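Local coordinates for putative phage capsid protein (Corynebacterium diphtheriae NCTC 13129, PDB 2R9I) that is of unknown function but may contribute, as the N-terminal domain of a longer putative phage capsid protein, to a viral shell, at residues K7-H12 with E51-A56; M17-R22 with K44-E49; S25-D30 with A37-N42. All blocks are in the same frame, centred on the assembly; numbering follows the deposited sequence.

Contact 1: K7-H12 with E51-A56; sequences KDLLAH and ESTDEA
Leu9 and Thr53 form the middle of this interhelical seam, and Ala56 adds the next step along it. The first two are buried, each losing about 60 Å² to the opposite segment, and their CA atoms, 7.2 Å apart, set the register. Leu9 divides its contacts between backbone and side chain. Its carbonyl oxygen O faces the methyl CG2 of Thr53 at 3.8 Å, while CD1 of Leu9 lies 3.9 Å from CB of Ala56, the apolar pair of the contact. A small alanine thus receives the end of a long leucine.

Thr53 shows how one beta-branched residue can serve two purposes. OG1 lies beside its own N (chi1 -66°), which puts CG2 anti to that N and turns the methyl to the neighbouring helix, whereas the hydroxyl donates back to O of Glu49, one turn earlier. The hydroxyl is therefore provided for within its own helix. The imidazole of His12 nevertheless brings its edge up to it, CD2 lying 3.7 Å from OG1 of Thr53 and the oxygen sitting near the ring plane. This is a van der Waals approach, and no hydrogen bond joins the two segments.

The short axes pass 9.8 Å apart with an angle of 160° between their directions, so the pairing is antiparallel. Beyond Ala56 the same face of helix 33-71 continues through Ile57 and Arg60, both touched by Leu9. Thr53 in turn meets Arg13 and Leu16 on helix 6-26, and a salt bridge from Asp54 to Arg13 ties the two helices at the flank. The contact thus lies where the N-terminal part of helix 6-26 runs against the middle of helix 33-71, the longer of the two.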
ATOM      1  N   LYS A   7      -9.963  -7.308  -5.688  1.00 86.34           N
ATOM      2  CA  LYS A   7     -10.845  -6.718  -4.679  1.00 85.11           C
ATOM      3  C   LYS A   7     -10.175  -6.800  -3.310  1.00 83.48           C
ATOM      4  O   LYS A   7     -10.340  -5.912  -2.472  1.00 83.16           O
ATOM      5  CB  LYS A   7     -12.195  -7.445  -4.652  1.00 85.41           C
ATOM      6  CG  LYS A   7     -13.067  -7.265  -5.927  1.00 86.76           C
ATOM      7  CD  LYS A   7     -14.426  -8.004  -5.845  1.00 86.23           C
ATOM      8  CE  LYS A   7     -15.216  -7.787  -7.149  1.00 88.68           C
ATOM      9  NZ  LYS A   7     -16.525  -8.480  -7.142  1.00 89.01           N
ATOM     10  N   ASP A   8      -9.415  -7.878  -3.110  1.00 81.60           N
ATOM     11  CA  ASP A   8      -8.690  -8.146  -1.871  1.00 79.64           C
ATOM     12  C   ASP A   8      -7.471  -7.241  -1.740  1.00 77.60           C
ATOM     13  O   ASP A   8      -7.150  -6.772  -0.629  1.00 77.43           O
ATOM     14  CB  ASP A   8      -8.222  -9.608  -1.814  1.00 80.32           C
ATOM     15  CG  ASP A   8      -9.381 -10.618  -1.813  1.00 83.26           C
ATOM     16  OD1 ASP A   8     -10.204 -10.607  -0.865  1.00 84.06           O
ATOM     17  OD2 ASP A   8      -9.448 -11.447  -2.761  1.00 86.81           O
ATOM     18  N   LEU A   9      -6.788  -7.031  -2.870  1.00 74.66           N
ATOM     19  CA  LEU A   9      -5.638  -6.148  -2.942  1.00 72.28           C
ATOM     20  C   LEU A   9      -6.011  -4.719  -2.574  1.00 70.69           C
ATOM     21  O   LEU A   9      -5.246  -4.027  -1.918  1.00 70.38           O
ATOM     22  CB  LEU A   9      -5.040  -6.160  -4.342  1.00 72.21           C
ATOM     23  CG  LEU A   9      -3.957  -7.187  -4.664  1.00 71.79           C
ATOM     24  CD1 LEU A   9      -3.399  -6.869  -6.023  1.00 70.17           C
ATOM     25  CD2 LEU A   9      -2.829  -7.184  -3.632  1.00 69.52           C
ATOM     26  N   LEU A  10      -7.191  -4.285  -2.997  1.00 68.80           N
ATOM     27  CA  LEU A  10      -7.648  -2.946  -2.714  1.00 67.10           C
ATOM     28  C   LEU A  10      -8.012  -2.810  -1.241  1.00 66.06           C
ATOM     29  O   LEU A  10      -7.670  -1.798  -0.622  1.00 65.56           O
ATOM     30  CB  LEU A  10      -8.822  -2.567  -3.626  1.00 67.32           C
ATOM     31  CG  LEU A  10      -8.512  -2.480  -5.138  1.00 67.81           C
ATOM     32  CD1 LEU A  10      -9.796  -2.532  -6.017  1.00 67.80           C
ATOM     33  CD2 LEU A  10      -7.702  -1.234  -5.450  1.00 67.97           C
ATOM     34  N   ALA A  11      -8.672  -3.825  -0.674  1.00 64.30           N
ATOM     35  CA  ALA A  11      -8.970  -3.812   0.757  1.00 63.75           C
ATOM     36  C   ALA A  11      -7.666  -3.800   1.572  1.00 63.75           C
ATOM     37  O   ALA A  11      -7.532  -3.059   2.569  1.00 63.42           O
ATOM     38  CB  ALA A  11      -9.844  -4.993   1.156  1.00 63.07           C
ATOM     39  N   HIS A  12      -6.717  -4.623   1.125  1.00 63.50           N
ATOM     40  CA  HIS A  12      -5.417  -4.765   1.768  1.00 63.25           C
ATOM     41  C   HIS A  12      -4.674  -3.440   1.772  1.00 63.31           C
ATOM     42  O   HIS A  12      -4.153  -3.017   2.816  1.00 62.96           O
ATOM     43  CB  HIS A  12      -4.592  -5.831   1.053  1.00 62.71           C
ATOM     44  CG  HIS A  12      -3.256  -6.071   1.671  1.00 63.17           C
ATOM     45  ND1 HIS A  12      -3.102  -6.655   2.912  1.00 63.96           N
ATOM     46  CD2 HIS A  12      -2.008  -5.796   1.228  1.00 62.49           C
ATOM     47  CE1 HIS A  12      -1.814  -6.749   3.197  1.00 62.48           C
ATOM     48  NE2 HIS A  12      -1.128  -6.231   2.193  1.00 61.47           N
ATOM     49  N   GLU A  51       3.311   1.141  -0.841  1.00 68.71           N
ATOM     50  CA  GLU A  51       3.852   1.434  -2.175  1.00 69.42           C
ATOM     51  C   GLU A  51       3.929   0.190  -3.020  1.00 69.06           C
ATOM     52  O   GLU A  51       3.548   0.171  -4.203  1.00 69.17           O
ATOM     53  CB  GLU A  51       5.234   2.046  -2.082  1.00 69.78           C
ATOM     54  CG  GLU A  51       5.221   3.491  -1.683  1.00 73.07           C
ATOM     55  CD  GLU A  51       6.621   4.039  -1.472  1.00 79.24           C
ATOM     56  OE1 GLU A  51       7.597   3.254  -1.545  1.00 82.15           O
ATOM     57  OE2 GLU A  51       6.756   5.262  -1.235  1.00 81.53           O
ATOM     58  N   SER A  52       4.415  -0.862  -2.391  1.00 68.69           N
ATOM     59  CA  SER A  52       4.581  -2.137  -3.039  1.00 67.90           C
ATOM     60  C   SER A  52       3.229  -2.825  -3.415  1.00 67.64           C
ATOM     61  O   SER A  52       3.128  -3.551  -4.412  1.00 67.86           O
ATOM     62  CB  SER A  52       5.454  -2.965  -2.118  1.00 67.44           C
ATOM     63  OG  SER A  52       5.211  -4.321  -2.329  1.00 71.17           O
ATOM     64  N   THR A  53       2.181  -2.572  -2.632  1.00 67.47           N
ATOM     65  CA  THR A  53       0.836  -3.072  -2.936  1.00 66.16           C
ATOM     66  C   THR A  53       0.238  -2.253  -4.053  1.00 66.60           C
ATOM     67  O   THR A  53      -0.504  -2.776  -4.896  1.00 67.34           O
ATOM     68  CB  THR A  53      -0.064  -2.997  -1.686  1.00 65.98           C
ATOM     69  OG1 THR A  53       0.452  -3.907  -0.715  1.00 64.91           O
ATOM     70  CG2 THR A  53      -1.535  -3.353  -1.987  1.00 63.75           C
ATOM     71  N   ASP A  54       0.539  -0.962  -4.061  1.00 66.09           N
ATOM     72  CA  ASP A  54       0.130  -0.127  -5.159  1.00 66.76           C
ATOM     73  C   ASP A  54       0.652  -0.666  -6.485  1.00 67.12           C
ATOM     74  O   ASP A  54      -0.062  -0.641  -7.478  1.00 66.13           O
ATOM     75  CB  ASP A  54       0.597   1.298  -4.947  1.00 66.52           C
ATOM     76  CG  ASP A  54      -0.336   2.071  -4.048  1.00 69.43           C
ATOM     77  OD1 ASP A  54      -1.497   1.607  -3.842  1.00 70.98           O
ATOM     78  OD2 ASP A  54       0.083   3.147  -3.543  1.00 71.74           O
ATOM     79  N   GLU A  55       1.893  -1.149  -6.492  1.00 68.21           N
ATOM     80  CA  GLU A  55       2.441  -1.771  -7.694  1.00 69.79           C
ATOM     81  C   GLU A  55       1.685  -3.037  -8.068  1.00 69.65           C
ATOM     82  O   GLU A  55       1.397  -3.250  -9.247  1.00 69.44           O
ATOM     83  CB  GLU A  55       3.913  -2.092  -7.535  1.00 69.89           C
ATOM     84  CG  GLU A  55       4.772  -0.848  -7.431  1.00 74.44           C
ATOM     85  CD  GLU A  55       6.222  -1.175  -7.017  1.00 82.02           C
ATOM     86  OE1 GLU A  55       6.456  -2.149  -6.224  1.00 85.36           O
ATOM     87  OE2 GLU A  55       7.139  -0.456  -7.493  1.00 84.88           O
ATOM     88  N   ALA A  56       1.357  -3.873  -7.074  1.00 69.39           N
ATOM     89  CA  ALA A  56       0.594  -5.088  -7.348  1.00 68.79           C
ATOM     90  C   ALA A  56      -0.753  -4.731  -8.011  1.00 69.24           C
ATOM     91  O   ALA A  56      -1.200  -5.396  -8.951  1.00 68.84           O
ATOM     92  CB  ALA A  56       0.392  -5.869  -6.083  1.00 68.46           C
TER

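Contact 2: M17-R22 with K44-E49; sequences MDSAKR and KSIISE
Apolar packing between two helices is what joins 17-22 to 44-49, midway along the paired length of helices 6-26 and 33-71, with Ala20 meeting Ile46. The small side chain of Ala20 lets the backbones come close, the CA atoms of Ala20 and Ile46 being 6.0 Å apart. Ile46 has the largest share of the buried surface and uses both of its branches. CG1 lies beside the backbone N (chi1 -66°), which leaves CG2 anti to it; this methyl of Ile46 meets CB of Ala20 at 3.7 Å and also lies 4.0 Å from the backbone N of Ala20. The longer branch runs past the alanine, so that CD1 of Ile46 comes to 4.2 Å from OG of Ser19. An isoleucine on one helix therefore spans two successive residues of the other.

The arrangement belongs to an antiparallel alpha-helical hairpin, in which the chain goes up one helix, turns and returns along the second. Within that hairpin, Ser19 borders the apolar pair. Its OG turns back to the carbonyl O of Asn15 in its own helix, with a weaker bond to that of Leu16, and meets CD1 of Ile46 by van der Waals contact alone.

Charge is kept apart from the seam. Asp18 and Arg22 are one turn apart on helix 6-26, and OD2 of Asp18 stands 3.2 Å from NE of Arg22, above one face of the guanidinium, so that the attraction is of charge without a directed N-H. Ala20 and the selenomethionine Met17 both also touch Ile50, one turn beyond Ile46.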
HETATM    1  N   MSE A  17      -3.049   1.527   4.755  1.00 68.05           N
HETATM    2  CA  MSE A  17      -3.048   2.961   4.834  1.00 68.33           C
HETATM    3  C   MSE A  17      -3.659   3.350   6.131  1.00 67.82           C
HETATM    4  O   MSE A  17      -3.213   4.234   6.796  1.00 68.17           O
HETATM    5  CB  MSE A  17      -3.901   3.504   3.722  1.00 69.58           C
HETATM    6  CG  MSE A  17      -3.114   4.053   2.622  1.00 71.24           C
HETATM    7 SE   MSE A  17      -2.477   5.653   3.275  0.60 77.99          SE
HETATM    8  CE  MSE A  17      -1.249   6.132   1.940  1.00 74.14           C
ATOM      9  N   ASP A  18      -4.723   2.673   6.468  1.00 67.73           N
ATOM     10  CA  ASP A  18      -5.409   2.869   7.763  1.00 67.15           C
ATOM     11  C   ASP A  18      -4.416   2.647   8.903  1.00 67.24           C
ATOM     12  O   ASP A  18      -4.296   3.499   9.806  1.00 67.57           O
ATOM     13  CB  ASP A  18      -6.626   1.910   7.866  1.00 67.52           C
ATOM     14  CG  ASP A  18      -7.581   2.237   9.051  0.70 68.34           C
ATOM     15  OD1 ASP A  18      -8.567   2.986   8.858  0.70 70.22           O
ATOM     16  OD2 ASP A  18      -7.388   1.723  10.170  0.70 65.03           O
ATOM     17  N   SER A  19      -3.653   1.543   8.856  1.00 66.86           N
ATOM     18  CA  SER A  19      -2.766   1.250   9.975  1.00 66.57           C
ATOM     19  C   SER A  19      -1.530   2.146  10.063  1.00 66.40           C
ATOM     20  O   SER A  19      -1.017   2.389  11.182  1.00 66.22           O
ATOM     21  CB  SER A  19      -2.432  -0.234  10.090  1.00 66.11           C
ATOM     22  OG  SER A  19      -1.668  -0.644   9.024  1.00 66.57           O
ATOM     23  N   ALA A  20      -1.074   2.644   8.912  1.00 66.35           N
ATOM     24  CA  ALA A  20      -0.016   3.663   8.856  1.00 66.99           C
ATOM     25  C   ALA A  20      -0.502   4.951   9.507  1.00 68.27           C
ATOM     26  O   ALA A  20       0.279   5.681  10.139  1.00 68.82           O
ATOM     27  CB  ALA A  20       0.387   3.939   7.435  1.00 66.39           C
ATOM     28  N   LYS A  21      -1.789   5.248   9.357  1.00 68.91           N
ATOM     29  CA  LYS A  21      -2.341   6.424  10.005  1.00 69.81           C
ATOM     30  C   LYS A  21      -2.542   6.271  11.516  1.00 70.33           C
ATOM     31  O   LYS A  21      -2.197   7.186  12.255  1.00 70.85           O
ATOM     32  CB  LYS A  21      -3.618   6.857   9.318  1.00 69.60           C
ATOM     33  CG  LYS A  21      -3.361   7.358   7.927  1.00 70.24           C
ATOM     34  CD  LYS A  21      -4.657   7.782   7.309  1.00 71.77           C
ATOM     35  CE  LYS A  21      -4.428   8.273   5.910  1.00 73.96           C
ATOM     36  NZ  LYS A  21      -5.734   8.670   5.333  1.00 76.93           N
ATOM     37  N   ARG A  22      -3.085   5.140  11.983  1.00 70.96           N
ATOM     38  CA  ARG A  22      -3.194   4.905  13.432  1.00 71.74           C
ATOM     39  C   ARG A  22      -1.791   4.963  13.984  1.00 71.80           C
ATOM     40  O   ARG A  22      -1.568   5.535  15.041  1.00 72.79           O
ATOM     41  CB  ARG A  22      -3.907   3.588  13.793  1.00 71.10           C
ATOM     42  CG  ARG A  22      -5.442   3.585  13.421  1.00 74.96           C
ATOM     43  CD  ARG A  22      -6.267   2.277  13.727  1.00 73.97           C
ATOM     44  NE  ARG A  22      -7.671   2.447  13.294  1.00 80.44           N
ATOM     45  CZ  ARG A  22      -8.643   1.515  13.334  1.00 84.35           C
ATOM     46  NH1 ARG A  22      -8.427   0.281  13.815  1.00 86.39           N
ATOM     47  NH2 ARG A  22      -9.868   1.815  12.893  1.00 84.84           N
ATOM     48  N   LYS A  44       7.501   4.055   8.363  1.00 72.19           N
ATOM     49  CA  LYS A  44       8.250   3.963   7.095  1.00 71.30           C
ATOM     50  C   LYS A  44       8.151   2.554   6.465  1.00 70.24           C
ATOM     51  O   LYS A  44       8.143   2.405   5.236  1.00 70.10           O
ATOM     52  CB  LYS A  44       9.707   4.341   7.314  1.00 71.47           C
ATOM     53  CG  LYS A  44       9.976   5.809   7.426  1.00 72.18           C
ATOM     54  CD  LYS A  44      11.456   5.977   7.718  1.00 75.24           C
ATOM     55  CE  LYS A  44      12.060   7.209   7.058  1.00 76.85           C
ATOM     56  NZ  LYS A  44      11.868   8.400   7.925  1.00 78.69           N
ATOM     57  N   SER A  45       8.041   1.539   7.324  1.00 68.81           N
ATOM     58  CA  SER A  45       7.908   0.145   6.891  1.00 68.02           C
ATOM     59  C   SER A  45       6.540  -0.230   6.360  1.00 67.45           C
ATOM     60  O   SER A  45       6.425  -0.973   5.396  1.00 67.54           O
ATOM     61  CB  SER A  45       8.263  -0.800   8.022  1.00 67.32           C
ATOM     62  OG  SER A  45       9.627  -1.146   7.868  1.00 68.09           O
ATOM     63  N   ILE A  46       5.506   0.251   7.028  1.00 66.93           N
ATOM     64  CA  ILE A  46       4.155   0.073   6.554  1.00 66.12           C
ATOM     65  C   ILE A  46       4.021   0.842   5.264  1.00 66.51           C
ATOM     66  O   ILE A  46       3.540   0.288   4.282  1.00 66.46           O
ATOM     67  CB  ILE A  46       3.138   0.547   7.577  1.00 65.93           C
ATOM     68  CG1 ILE A  46       3.212  -0.349   8.825  1.00 64.11           C
ATOM     69  CG2 ILE A  46       1.757   0.527   6.978  1.00 63.78           C
ATOM     70  CD1 ILE A  46       2.297   0.141   9.965  1.00 62.67           C
ATOM     71  N   ILE A  47       4.491   2.088   5.216  1.00 66.71           N
ATOM     72  CA  ILE A  47       4.360   2.813   3.939  1.00 67.91           C
ATOM     73  C   ILE A  47       5.106   2.106   2.792  1.00 67.55           C
ATOM     74  O   ILE A  47       4.646   2.073   1.652  1.00 67.81           O
ATOM     75  CB  ILE A  47       4.640   4.390   3.986  1.00 68.05           C
ATOM     76  CG1 ILE A  47       6.040   4.738   3.527  1.00 69.33           C
ATOM     77  CG2 ILE A  47       4.226   5.071   5.325  1.00 68.88           C
ATOM     78  CD1 ILE A  47       6.120   4.841   2.020  1.00 71.40           C
ATOM     79  N   SER A  48       6.247   1.519   3.096  1.00 67.60           N
ATOM     80  CA  SER A  48       6.958   0.755   2.082  1.00 67.96           C
ATOM     81  C   SER A  48       6.089  -0.380   1.516  1.00 67.44           C
ATOM     82  O   SER A  48       6.167  -0.719   0.334  1.00 67.42           O
ATOM     83  CB  SER A  48       8.229   0.186   2.685  1.00 67.57           C
ATOM     84  OG  SER A  48       9.040  -0.303   1.659  1.00 69.03           O
ATOM     85  N   GLU A  49       5.249  -0.951   2.367  1.00 67.43           N
ATOM     86  CA  GLU A  49       4.349  -2.021   1.933  1.00 67.93           C
ATOM     87  C   GLU A  49       3.152  -1.511   1.133  1.00 67.63           C
ATOM     88  O   GLU A  49       2.721  -2.196   0.193  1.00 68.16           O
ATOM     89  CB  GLU A  49       3.862  -2.865   3.123  1.00 67.69           C
ATOM     90  CG  GLU A  49       4.909  -3.765   3.726  1.00 68.62           C
ATOM     91  CD  GLU A  49       5.597  -4.705   2.730  1.00 73.55           C
ATOM     92  OE1 GLU A  49       5.064  -4.951   1.602  1.00 78.30           O
ATOM     93  OE2 GLU A  49       6.696  -5.209   3.090  1.00 72.83           O
TER

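Contact 3: S25-D30 with A37-N42; sequences SAITDD and AQAVEN
Ile27 packs its side chain against Ala39 and Val40, and this small apolar cluster is the whole of the noncovalent contact between the segments. Its tight part is the ethyl branch of the isoleucine. CG1 of Ile27 lies 3.6 Å from CB of Ala39, and CD1, 3.7 Å from the same CB, goes on to CG2 of Val40 at 4.0 Å. CB of Ala39 thus touches both CG1 and CD1 of the branch, and the valine meets its end. With CG1 set beside the backbone N and anti to the carbonyl carbon (chi1 -51°), the isoleucine extends this branch over the second turn of helix 33-71. Val40 offers CG2, the methyl that lies anti to its own carbonyl carbon, while CG1 is turned elsewhere. The CA atoms of Ile27 and Ala39 are 6.9 Å apart.

The backbone helps to present this side chain. Ile27 is the centre of an inverse gamma turn, closed by a weak bond from N of Thr28 to O of Ala26. The other side of the contact is loose. Thr28, Asp29 and Asp30 lie in the connecting loop, exposed and without a partner in 37-42, while Gln38 and Glu41 are exposed in the chain and take no part in the contact. Crystal neighbours border Ile27, Ala39 and Val40 as well, so part of their surroundings may reflect the lattice.

No hydrogen bond or salt bridge crosses between the segments, and only 117 Å² is buried in all. The chemistry accordingly suggests that dispersion and the burial of one isoleucine probably help to hold the turn to the returning helix, while the polar and acidic loop residues make no bond across the contact.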
ATOM      1  N   SER A  25      -0.574   8.742  14.107  1.00 74.06           N
ATOM      2  CA  SER A  25      -1.368   9.427  15.120  1.00 74.45           C
ATOM      3  C   SER A  25      -0.834   9.148  16.520  1.00 74.57           C
ATOM      4  O   SER A  25      -0.870  10.016  17.393  1.00 75.68           O
ATOM      5  CB  SER A  25      -2.836   9.007  15.023  1.00 74.34           C
ATOM      6  OG  SER A  25      -3.503   9.716  13.993  1.00 76.21           O
ATOM      7  N   ALA A  26      -0.340   7.932  16.730  1.00 74.46           N
ATOM      8  CA  ALA A  26       0.137   7.514  18.042  1.00 74.52           C
ATOM      9  C   ALA A  26       1.403   8.269  18.434  1.00 75.03           C
ATOM     10  O   ALA A  26       1.708   8.414  19.619  1.00 75.63           O
ATOM     11  CB  ALA A  26       0.384   6.013  18.063  1.00 74.03           C
ATOM     12  N   ILE A  27       2.136   8.747  17.435  1.00 75.32           N
ATOM     13  CA  ILE A  27       3.332   9.545  17.674  1.00 75.42           C
ATOM     14  C   ILE A  27       2.972  10.984  18.031  1.00 76.05           C
ATOM     15  O   ILE A  27       3.116  11.891  17.212  1.00 76.30           O
ATOM     16  CB  ILE A  27       4.264   9.548  16.449  1.00 75.29           C
ATOM     17  CG1 ILE A  27       4.533   8.117  15.980  1.00 75.77           C
ATOM     18  CG2 ILE A  27       5.567  10.262  16.772  1.00 73.69           C
ATOM     19  CD1 ILE A  27       5.163   8.032  14.607  1.00 75.33           C
ATOM     20  N   THR A  28       2.504  11.185  19.259  1.00 76.51           N
ATOM     21  CA  THR A  28       2.336  12.525  19.805  1.00 76.96           C
ATOM     22  C   THR A  28       3.623  13.022  20.456  1.00 77.06           C
ATOM     23  O   THR A  28       4.449  12.228  20.904  1.00 76.91           O
ATOM     24  CB  THR A  28       1.197  12.575  20.840  1.00 77.09           C
ATOM     25  OG1 THR A  28       1.399  11.555  21.827  1.00 77.37           O
ATOM     26  CG2 THR A  28      -0.148  12.357  20.162  1.00 77.17           C
ATOM     27  N   ASP A  29       3.785  14.340  20.504  1.00 77.15           N
ATOM     28  CA  ASP A  29       5.047  14.942  20.918  1.00 77.08           C
ATOM     29  C   ASP A  29       5.197  14.920  22.436  1.00 76.36           C
ATOM     30  O   ASP A  29       6.088  15.562  22.991  1.00 76.30           O
ATOM     31  CB  ASP A  29       5.152  16.377  20.400  1.00 77.29           C
ATOM     32  CG  ASP A  29       3.980  17.240  20.831  1.00 77.80           C
ATOM     33  OD1 ASP A  29       3.106  16.732  21.564  1.00 76.90           O
ATOM     34  OD2 ASP A  29       3.936  18.423  20.437  1.00 78.81           O
ATOM     35  N   ASP A  30       4.318  14.178  23.102  1.00 75.60           N
ATOM     36  CA  ASP A  30       4.499  13.857  24.513  1.00 74.83           C
ATOM     37  C   ASP A  30       4.999  12.428  24.693  1.00 74.04           C
ATOM     38  O   ASP A  30       5.024  11.905  25.807  1.00 73.94           O
ATOM     39  CB  ASP A  30       3.190  14.057  25.280  1.00 75.22           C
ATOM     40  CG  ASP A  30       2.176  12.967  24.995  1.00 76.44           C
ATOM     41  OD1 ASP A  30       1.497  12.522  25.944  1.00 78.03           O
ATOM     42  OD2 ASP A  30       2.056  12.556  23.821  1.00 76.69           O
ATOM     43  N   ALA A  37      11.259   7.575  17.771  1.00 66.01           N
ATOM     44  CA  ALA A  37      12.138   7.151  16.687  1.00 66.66           C
ATOM     45  C   ALA A  37      11.776   5.754  16.190  1.00 67.48           C
ATOM     46  O   ALA A  37      11.766   5.529  14.988  1.00 67.74           O
ATOM     47  CB  ALA A  37      13.587   7.221  17.091  1.00 66.13           C
ATOM     48  N   GLN A  38      11.460   4.825  17.097  1.00 68.80           N
ATOM     49  CA  GLN A  38      11.072   3.471  16.692  1.00 70.03           C
ATOM     50  C   GLN A  38       9.788   3.541  15.934  1.00 70.16           C
ATOM     51  O   GLN A  38       9.681   2.986  14.829  1.00 70.74           O
ATOM     52  CB  GLN A  38      10.862   2.549  17.883  1.00 70.98           C
ATOM     53  CG  GLN A  38      10.540   1.066  17.521  1.00 75.42           C
ATOM     54  CD  GLN A  38      11.662   0.261  16.811  1.00 78.80           C
ATOM     55  OE1 GLN A  38      12.826   0.333  17.222  1.00 80.83           O
ATOM     56  NE2 GLN A  38      11.310  -0.527  15.783  1.00 80.78           N
ATOM     57  N   ALA A  39       8.813   4.253  16.503  1.00 70.18           N
ATOM     58  CA  ALA A  39       7.502   4.394  15.867  1.00 70.00           C
ATOM     59  C   ALA A  39       7.594   4.906  14.436  1.00 70.29           C
ATOM     60  O   ALA A  39       6.859   4.426  13.568  1.00 71.30           O
ATOM     61  CB  ALA A  39       6.573   5.260  16.697  1.00 69.68           C
ATOM     62  N   VAL A  40       8.496   5.855  14.183  1.00 70.30           N
ATOM     63  CA  VAL A  40       8.724   6.400  12.838  1.00 70.81           C
ATOM     64  C   VAL A  40       9.301   5.338  11.902  1.00 71.88           C
ATOM     65  O   VAL A  40       8.995   5.302  10.701  1.00 72.43           O
ATOM     66  CB  VAL A  40       9.664   7.617  12.882  1.00 70.44           C
ATOM     67  CG1 VAL A  40      10.192   7.971  11.503  1.00 68.97           C
ATOM     68  CG2 VAL A  40       8.949   8.787  13.480  1.00 70.46           C
ATOM     69  N   GLU A  41      10.136   4.471  12.457  1.00 72.82           N
ATOM     70  CA  GLU A  41      10.701   3.366  11.708  1.00 73.97           C
ATOM     71  C   GLU A  41       9.571   2.441  11.244  1.00 73.49           C
ATOM     72  O   GLU A  41       9.499   2.059  10.087  1.00 73.42           O
ATOM     73  CB  GLU A  41      11.697   2.632  12.597  1.00 74.47           C
ATOM     74  CG  GLU A  41      12.948   2.143  11.882  1.00 80.03           C
ATOM     75  CD  GLU A  41      13.584   3.204  10.973  1.00 84.75           C
ATOM     76  OE1 GLU A  41      13.823   4.326  11.472  1.00 84.76           O
ATOM     77  OE2 GLU A  41      13.849   2.906   9.770  1.00 86.36           O
ATOM     78  N   ASN A  42       8.659   2.128  12.151  1.00 73.50           N
ATOM     79  CA  ASN A  42       7.508   1.292  11.836  1.00 73.53           C
ATOM     80  C   ASN A  42       6.589   1.874  10.767  1.00 73.84           C
ATOM     81  O   ASN A  42       6.120   1.165   9.882  1.00 74.88           O
ATOM     82  CB  ASN A  42       6.700   1.063  13.093  1.00 73.28           C
ATOM     83  CG  ASN A  42       7.504   0.413  14.196  1.00 72.41           C
ATOM     84  OD1 ASN A  42       7.052   0.405  15.327  1.00 74.84           O
ATOM     85  ND2 ASN A  42       8.684  -0.140  13.882  1.00 68.19           N
TER

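All three contacts join the same two elements, helix 6-26 with its following loop and helix 33-71, at successive levels of one antiparallel hairpin. Contact 3 is closest to the turn, contact 2 follows about 12 Å further on between centres, and contact 1 is another 13 Å along. Burial falls in the opposite order. Contacts 1 and 2 are partly buried and near the middle of the chain, whereas contact 3 is a surface contact. Each is without a hydrogen bond across its segments, yet their chemistry differs: contact 1 mixes leucine with a threonine and a histidine edge, contact 2 is isoleucine on alanine, and contact 3 relies on a loop residue.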